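Endolysin B (Mycobacterium phage D29, PDB 3HC7) hydrolyses the ester link between mycolic acids and the arabinogalactan-peptidoglycan of the mycobacterial cell wall, helping to lyse the host and release phage particles. Local coordinates at residues A[10-15]-A[81-86]. Sequence-based numbering, arbitrary orientation.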
# COMPACT_ATOMS: atom_id res chain seq x y z
N HIS A 10 7.39 -4.32 0.79
CA HIS A 10 7.04 -4.56 2.18
C HIS A 10 6.18 -3.47 2.82
O HIS A 10 6.10 -2.35 2.32
CB HIS A 10 8.31 -4.75 3.02
CG HIS A 10 8.84 -6.15 3.01
ND1 HIS A 10 8.20 -7.19 3.64
CD2 HIS A 10 9.95 -6.68 2.44
CE1 HIS A 10 8.90 -8.30 3.48
NE2 HIS A 10 9.96 -8.02 2.75
N GLY A 11 5.56 -3.82 3.94
CA GLY A 11 4.81 -2.87 4.74
C GLY A 11 5.71 -2.08 5.65
O GLY A 11 6.92 -2.32 5.73
N THR A 12 5.11 -1.12 6.36
CA THR A 12 5.82 -0.27 7.29
C THR A 12 6.66 -1.09 8.28
O THR A 12 6.21 -2.10 8.80
CB THR A 12 4.81 0.59 8.07
OG1 THR A 12 3.98 1.28 7.13
CG2 THR A 12 5.51 1.58 8.99
N GLY A 13 7.90 -0.65 8.51
CA GLY A 13 8.75 -1.29 9.50
C GLY A 13 9.67 -2.40 9.01
O GLY A 13 10.43 -2.95 9.80
N GLN A 14 9.61 -2.73 7.73
CA GLN A 14 10.48 -3.78 7.19
C GLN A 14 11.33 -3.26 6.02
O GLN A 14 10.97 -3.46 4.86
CB GLN A 14 9.66 -4.99 6.74
CG GLN A 14 10.46 -6.11 6.10
CD GLN A 14 11.61 -6.60 6.97
OE1 GLN A 14 11.58 -7.72 7.49
NE2 GLN A 14 12.63 -5.76 7.13
N PRO A 15 12.47 -2.62 6.33
CA PRO A 15 13.33 -2.01 5.31
C PRO A 15 14.20 -3.02 4.56
O PRO A 15 15.01 -2.63 3.72
CB PRO A 15 14.24 -1.06 6.11
CG PRO A 15 13.87 -1.23 7.57
CD PRO A 15 13.01 -2.44 7.70
N TYR A 81 2.05 -4.54 0.66
CA TYR A 81 1.33 -4.59 1.93
C TYR A 81 1.46 -3.26 2.66
O TYR A 81 2.57 -2.72 2.78
CB TYR A 81 1.91 -5.73 2.78
CG TYR A 81 1.49 -5.77 4.24
CD1 TYR A 81 0.16 -5.58 4.61
CD2 TYR A 81 2.42 -6.03 5.23
CE1 TYR A 81 -0.22 -5.62 5.94
CE2 TYR A 81 2.06 -6.07 6.56
CZ TYR A 81 0.74 -5.87 6.91
OH TYR A 81 0.39 -5.92 8.24
N SER A 82 0.33 -2.73 3.11
CA SER A 82 0.25 -1.47 3.87
C SER A 82 0.98 -0.31 3.19
O SER A 82 0.59 0.07 2.09
CB SER A 82 0.61 -1.66 5.37
OG SER A 82 1.98 -1.47 5.66
N GLN A 83 2.01 0.27 3.80
CA GLN A 83 2.75 1.31 3.08
C GLN A 83 3.15 0.78 1.69
O GLN A 83 3.17 1.51 0.70
CB GLN A 83 3.97 1.77 3.86
CG GLN A 83 4.81 2.81 3.11
CD GLN A 83 6.00 3.31 3.92
OE1 GLN A 83 6.93 3.91 3.37
NE2 GLN A 83 5.98 3.08 5.23
N GLY A 84 3.45 -0.52 1.64
CA GLY A 84 3.80 -1.18 0.39
C GLY A 84 2.66 -1.16 -0.61
O GLY A 84 2.90 -1.12 -1.82
N ALA A 85 1.43 -1.21 -0.11
CA ALA A 85 0.25 -1.15 -0.97
C ALA A 85 0.11 0.23 -1.58
O ALA A 85 -0.31 0.37 -2.73
CB ALA A 85 -1.00 -1.51 -0.19
N ILE A 86 0.45 1.26 -0.81
CA ILE A 86 0.46 2.62 -1.37
C ILE A 86 1.47 2.71 -2.52
O ILE A 86 1.16 3.28 -3.58
CB ILE A 86 0.81 3.69 -0.32
CG1 ILE A 86 -0.12 3.61 0.90
CG2 ILE A 86 0.73 5.10 -0.93
CD1 ILE A 86 0.30 4.57 2.04
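Tyr81 meets Gly11 twice, through its carbonyl and its ring. Gly11 CA approaches Tyr81 O to 3.0 Å, a CA-H...O contact, while Tyr81 CD2 lies 4.0 Å from Gly11 CA. With no side chain, Gly11 sits close against both the Tyr81 ring and Ser82 OG. Beyond the contact, Tyr81 OH is hydrogen-bonded to the backbone carbonyl of the active-site His240.

Ser82, the active-site serine, has positive phi (51°), the strained conformation of a nucleophile elbow in alpha/beta-hydrolases, and Gly80 and Gly84, two residues before and after it, complete the GxSxG pattern. The elbow joins strand 76-81 to helix 83-96. Ser82 OG accepts a hydrogen bond from Thr12 N (3.2 Å, 158° at the hydrogen) and makes a weak one to Tyr81 O.

Gln83 extends from the first turn of the helix, with CG anti to the backbone N, and crosses the Thr12 side chain at about a right angle. Its NE2 donates to Thr12 OG1 at 3.3 Å, with the acceptor only 6° out of the amide plane; CB packs against the same oxygen. The amide is further fixed by Ala45 O at NE2 and Ser52 OG at OE1.

Gly84, having no side chain, lets His10 O come to 3.2 Å from its CA; the hydrogen bond to that carbonyl comes from Tyr42 OH.

Chemically, the loop after strand 5-9 presents a backbone N-H to the nucleophile oxygen, while Gln83, held by three hydrogen bonds, steadies Thr12, the residue supplying that N-H. The bond would help orient the serine hydroxyl in the modelled state. During catalysis, by analogy with cutinases and other alpha/beta-hydrolases, Thr12 N and Gln83 N are probably placed to form the oxyanion hole for the substrate's carbonyl oxygen.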